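Pterin-4-alpha-carbinolamine dehydratase MoaB2 (Mycobacterium marinum, PDB 3RFQ) probably takes part in molybdenum cofactor biosynthesis as a molybdopterin-binding protein of the MogA/MoaB family. Local coordinates at residues L53-L58 with F63-V68; D105-S110 with V153-G158. All blocks are in the same frame, centred on the assembly; numbering follows the deposited sequence.

Contact 1: L53-L58 with F63-V68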
loop_
_atom_site.group_PDB
_atom_site.type_symbol
_atom_site.label_atom_id
_atom_site.label_comp_id
_atom_site.label_asym_id
_atom_site.label_seq_id
_atom_site.Cartn_x
_atom_site.Cartn_y
_atom_site.Cartn_z
ATOM N N LEU C 53 17.210 20.686 -8.808
ATOM C CA LEU C 53 15.961 20.227 -8.205
ATOM C C LEU C 53 16.239 19.456 -6.907
ATOM O O LEU C 53 15.636 19.742 -5.852
ATOM C CB LEU C 53 15.116 19.410 -9.192
ATOM C CG LEU C 53 13.845 18.785 -8.604
ATOM C CD1 LEU C 53 12.904 19.836 -7.960
ATOM C CD2 LEU C 53 13.100 17.930 -9.639
ATOM N N VAL C 54 17.153 18.488 -6.971
ATOM C CA VAL C 54 17.529 17.727 -5.764
ATOM C C VAL C 54 18.064 18.696 -4.696
ATOM O O VAL C 54 17.784 18.535 -3.527
ATOM C CB VAL C 54 18.531 16.540 -6.049
ATOM C CG1 VAL C 54 18.781 15.706 -4.776
ATOM C CG2 VAL C 54 17.957 15.611 -7.131
ATOM N N THR C 55 18.779 19.731 -5.124
ATOM C CA THR C 55 19.331 20.707 -4.205
ATOM C C THR C 55 18.209 21.448 -3.479
ATOM O O THR C 55 18.255 21.578 -2.245
ATOM C CB THR C 55 20.237 21.694 -4.937
ATOM O OG1 THR C 55 21.337 20.968 -5.493
ATOM C CG2 THR C 55 20.752 22.808 -3.990
ATOM N N GLU C 56 17.224 21.924 -4.251
ATOM C CA GLU C 56 16.039 22.570 -3.716
ATOM C C GLU C 56 15.304 21.696 -2.697
ATOM O O GLU C 56 14.941 22.173 -1.621
ATOM C CB GLU C 56 15.081 22.972 -4.848
ATOM C CG GLU C 56 13.792 23.635 -4.364
ATOM C CD GLU C 56 12.628 23.558 -5.385
ATOM O OE1 GLU C 56 12.835 23.182 -6.558
ATOM O OE2 GLU C 56 11.497 23.914 -5.018
ATOM N N LEU C 57 15.091 20.430 -3.045
ATOM C CA LEU C 57 14.375 19.473 -2.191
ATOM C C LEU C 57 15.172 19.086 -0.936
ATOM O O LEU C 57 14.607 18.991 0.152
ATOM C CB LEU C 57 13.971 18.224 -2.998
ATOM C CG LEU C 57 13.068 18.530 -4.214
ATOM C CD1 LEU C 57 12.834 17.281 -5.096
ATOM C CD2 LEU C 57 11.720 19.103 -3.800
ATOM N N LEU C 58 16.478 18.872 -1.082
ATOM C CA LEU C 58 17.336 18.633 0.073
ATOM C C LEU C 58 17.310 19.839 1.047
ATOM O O LEU C 58 17.141 19.668 2.248
ATOM C CB LEU C 58 18.760 18.347 -0.386
ATOM C CG LEU C 58 19.036 16.933 -0.927
ATOM C CD1 LEU C 58 20.436 16.870 -1.480
ATOM C CD2 LEU C 58 18.864 15.889 0.163
ATOM N N PHE C 63 18.562 19.986 4.853
ATOM C CA PHE C 63 19.949 19.660 4.571
ATOM C C PHE C 63 20.707 20.861 4.012
ATOM O O PHE C 63 20.166 21.607 3.186
ATOM C CB PHE C 63 20.049 18.476 3.603
ATOM C CG PHE C 63 19.645 17.175 4.222
ATOM C CD1 PHE C 63 20.582 16.381 4.874
ATOM C CD2 PHE C 63 18.318 16.775 4.214
ATOM C CE1 PHE C 63 20.180 15.195 5.498
ATOM C CE2 PHE C 63 17.924 15.607 4.834
ATOM C CZ PHE C 63 18.857 14.810 5.456
ATOM N N VAL C 64 21.943 21.051 4.456
ATOM C CA VAL C 64 22.821 22.018 3.818
ATOM C C VAL C 64 23.535 21.289 2.677
ATOM O O VAL C 64 24.208 20.282 2.921
ATOM C CB VAL C 64 23.862 22.585 4.820
ATOM C CG1 VAL C 64 24.899 23.437 4.110
ATOM C CG2 VAL C 64 23.172 23.466 5.818
ATOM N N VAL C 65 23.375 21.777 1.450
ATOM C CA VAL C 65 23.879 21.091 0.247
ATOM C C VAL C 65 25.303 21.547 -0.178
ATOM O O VAL C 65 25.493 22.671 -0.614
ATOM C CB VAL C 65 22.868 21.226 -0.919
ATOM C CG1 VAL C 65 23.376 20.516 -2.190
ATOM C CG2 VAL C 65 21.522 20.671 -0.512
ATOM N N ASP C 66 26.292 20.655 -0.035
ATOM C CA ASP C 66 27.679 20.927 -0.409
ATOM C C ASP C 66 27.768 21.377 -1.862
ATOM O O ASP C 66 28.524 22.302 -2.186
ATOM C CB ASP C 66 28.548 19.664 -0.282
ATOM C CG ASP C 66 29.014 19.378 1.140
ATOM O OD1 ASP C 66 28.633 20.098 2.077
ATOM O OD2 ASP C 66 29.792 18.412 1.317
ATOM N N GLY C 67 27.009 20.702 -2.724
ATOM C CA GLY C 67 27.046 20.945 -4.152
ATOM C C GLY C 67 26.505 19.769 -4.940
ATOM O O GLY C 67 25.908 18.861 -4.380
ATOM N N VAL C 68 26.699 19.816 -6.253
ATOM C CA VAL C 68 26.280 18.774 -7.171
ATOM C C VAL C 68 27.536 18.333 -7.901
ATOM O O VAL C 68 28.333 19.182 -8.309
ATOM C CB VAL C 68 25.301 19.332 -8.247
ATOM C CG1 VAL C 68 24.904 18.246 -9.250
ATOM C CG2 VAL C 68 24.068 19.973 -7.617
#
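Thr55 meets Val65 and Val68 where helix 51-60 runs back along strand 63-71, the short segments nearly antiparallel (152°) with their axes 8.2 Å apart. The methyl of Thr55, pointing away from its own backbone N, lies 3.9 Å from Val65 CG1 (measured from Thr55 CG2). Its hydroxyl sits on the N side, where it bonds to Gly51 O one turn back, so the 3.6 Å approach of Val68 CG2 to Thr55 OG1 is plain packing. Thr55 O accepts from Thr59 OG1 further along the helix, while Val65 CG2 comes against the same oxygen. One turn on, Leu58 meets the same Val65 methyl with its root, Leu58 CB standing 3.6 Å from Val65 CG2, with the two side chains roughly perpendicular. Its CD2 branch reaches Phe63 CD2 at 4.2 Å, a looser touch. The backbone closes the turn: Phe63 N donates to Leu58 O over 3.0 Å (N-H...O 157°), the donor tilted 35° from the carbonyl plane. The same oxygen lies at the edge of the Phe63 ring, in its plane, and 3.4 Å from Phe63 CB. This is the helix-to-strand half of a beta-alpha-beta unit. Strand 63-71 forms one margin of the sheet beside strand 31-38, and Leu58 and Phe63 continue inward onto Leu92 of strand 92-96 and onto Met167 and Ile178 of helix 160-180.

Contact 2: D105-S110 with V153-G158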
loop_
_atom_site.group_PDB
_atom_site.type_symbol
_atom_site.label_atom_id
_atom_site.label_comp_id
_atom_site.label_asym_id
_atom_site.label_seq_id
_atom_site.Cartn_x
_atom_site.Cartn_y
_atom_site.Cartn_z
ATOM N N ASP C 105 23.470 1.198 -16.997
ATOM C CA ASP C 105 22.800 1.515 -15.745
ATOM C C ASP C 105 23.547 0.867 -14.585
ATOM O O ASP C 105 23.111 -0.184 -14.056
ATOM C CB ASP C 105 21.344 1.069 -15.771
ATOM C CG ASP C 105 20.442 2.002 -16.591
ATOM O OD1 ASP C 105 20.212 3.156 -16.152
ATOM O OD2 ASP C 105 19.924 1.552 -17.644
ATOM N N VAL C 106 24.674 1.483 -14.212
ATOM C CA VAL C 106 25.636 0.863 -13.290
ATOM C C VAL C 106 25.710 1.473 -11.874
ATOM O O VAL C 106 26.541 1.054 -11.065
ATOM C CB VAL C 106 27.063 0.764 -13.902
ATOM C CG1 VAL C 106 27.094 -0.242 -15.078
ATOM C CG2 VAL C 106 27.570 2.130 -14.340
ATOM N N THR C 107 24.835 2.434 -11.579
ATOM C CA THR C 107 24.822 3.084 -10.258
ATOM C C THR C 107 24.679 2.057 -9.117
ATOM O O THR C 107 25.423 2.137 -8.120
ATOM C CB THR C 107 23.729 4.155 -10.158
ATOM O OG1 THR C 107 23.872 5.101 -11.230
ATOM C CG2 THR C 107 23.746 4.882 -8.817
ATOM N N PRO C 108 23.775 1.071 -9.266
ATOM C CA PRO C 108 23.659 0.140 -8.108
ATOM C C PRO C 108 24.910 -0.703 -7.871
ATOM O O PRO C 108 25.283 -0.896 -6.708
ATOM C CB PRO C 108 22.469 -0.754 -8.470
ATOM C CG PRO C 108 21.692 0.069 -9.513
ATOM C CD PRO C 108 22.753 0.796 -10.294
ATOM N N GLU C 109 25.540 -1.189 -8.947
ATOM C CA GLU C 109 26.775 -1.976 -8.858
ATOM C C GLU C 109 27.908 -1.143 -8.247
ATOM O O GLU C 109 28.660 -1.649 -7.407
ATOM C CB GLU C 109 27.218 -2.545 -10.232
ATOM C CG GLU C 109 26.355 -3.675 -10.801
ATOM C CD GLU C 109 24.880 -3.294 -10.856
ATOM O OE1 GLU C 109 24.532 -2.304 -11.544
ATOM O OE2 GLU C 109 24.078 -3.947 -10.153
ATOM N N SER C 110 28.037 0.110 -8.687
ATOM C CA SER C 110 29.010 1.051 -8.091
ATOM C C SER C 110 28.715 1.293 -6.610
ATOM O O SER C 110 29.634 1.336 -5.777
ATOM C CB SER C 110 28.995 2.404 -8.808
ATOM O OG SER C 110 29.258 2.278 -10.197
ATOM N N VAL C 153 23.613 6.853 1.815
ATOM C CA VAL C 153 23.636 7.004 0.348
ATOM C C VAL C 153 22.356 6.391 -0.208
ATOM O O VAL C 153 22.022 5.259 0.115
ATOM C CB VAL C 153 24.811 6.211 -0.272
ATOM C CG1 VAL C 153 24.832 6.301 -1.825
ATOM C CG2 VAL C 153 26.161 6.637 0.356
ATOM N N VAL C 154 21.654 7.142 -1.039
ATOM C CA VAL C 154 20.391 6.696 -1.643
ATOM C C VAL C 154 20.461 6.908 -3.149
ATOM O O VAL C 154 20.816 7.993 -3.584
ATOM C CB VAL C 154 19.185 7.472 -1.012
ATOM C CG1 VAL C 154 17.838 7.044 -1.666
ATOM C CG2 VAL C 154 19.156 7.223 0.529
ATOM N N ASN C 155 20.208 5.873 -3.948
ATOM C CA ASN C 155 20.204 6.020 -5.406
ATOM C C ASN C 155 18.776 6.241 -5.846
ATOM O O ASN C 155 17.903 5.410 -5.570
ATOM C CB ASN C 155 20.676 4.756 -6.144
ATOM C CG ASN C 155 22.045 4.212 -5.692
ATOM O OD1 ASN C 155 22.183 2.999 -5.606
ATOM N ND2 ASN C 155 23.062 5.075 -5.478
ATOM N N LEU C 156 18.509 7.340 -6.541
ATOM C CA LEU C 156 17.194 7.510 -7.196
ATOM C C LEU C 156 17.264 7.352 -8.724
ATOM O O LEU C 156 18.302 7.642 -9.345
ATOM C CB LEU C 156 16.616 8.887 -6.854
ATOM C CG LEU C 156 16.479 9.273 -5.379
ATOM C CD1 LEU C 156 15.916 10.712 -5.273
ATOM C CD2 LEU C 156 15.594 8.278 -4.649
ATOM N N ALA C 157 16.159 6.915 -9.325
ATOM C CA ALA C 157 16.035 6.914 -10.779
ATOM C C ALA C 157 16.115 8.332 -11.359
ATOM O O ALA C 157 15.957 9.331 -10.631
ATOM C CB ALA C 157 14.735 6.211 -11.232
ATOM N N GLY C 158 16.371 8.417 -12.661
ATOM C CA GLY C 158 16.639 9.711 -13.295
ATOM C C GLY C 158 15.488 10.623 -13.735
ATOM O O GLY C 158 15.705 11.823 -13.926
#
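Thr107 covers one face of the Asn155 side-chain amide: its methyl CG2 stands over the nitrogen, 3.4 Å from Asn155 ND2 and 3.6 Å from Asn155 CG, and is farther, at 4.0 Å, from Asn155 OD1. Pro108 approaches from the same side but beyond the oxygen, its CA 4.1 Å from Asn155 OD1. The amide's polar atoms are engaged with other residues: OD1 accepts from the backbone N of Leu144, just before strand 145-148, and ND2 bonds to the hydroxyls of Ser95 and Thr111. Three partners thus hold the amide flat against the methyl and fix its rotation. Thr107 is anchored comparably. With its methyl opposite the backbone N (chi1 -54° for OG1), its hydroxyl is swung away from the amide to reach Gly97 O, and its carbonyl receives Thr111 OG1, the hydroxyl that also meets Asn155 ND2. The first turn of helix 107-114 is closed by Ser110 N bonding Val106 O over 3.0 Å. Gly97 and Gly98 belong to the glycine-rich loop after strand 92-96, in this family probably part of the molybdopterin site. No hydrogen bond crosses between 105-110 and 153-158; a buried amide, whose oxygen and nitrogen both have partners outside the two segments, is covered by a methyl, so the polar link from helix 107-114 to strand 151-156 is made one turn on, by Thr111, while Thr107 adds only apolar cover.

Contacts 1 and 2 bear on the same sheet but from opposite faces, their centres about 17 Å apart on opposite sides of the chain's centre and without touching. Contact 1, at the outermost strand, is only partly buried: it joins consecutive elements, with hydrocarbon packing and one backbone bond across it, and Glu56 beside it reaches Arg164 of the second subunit. Contact 2 is wholly buried, joins elements far apart in sequence and touches no other chain; its interior strand brings a polar amide whose bonds run to third parties. Strand 92-96 serves both, giving Val94 and Val96 to the helix 51-60 side and Ser95 to the helix 107-114 side.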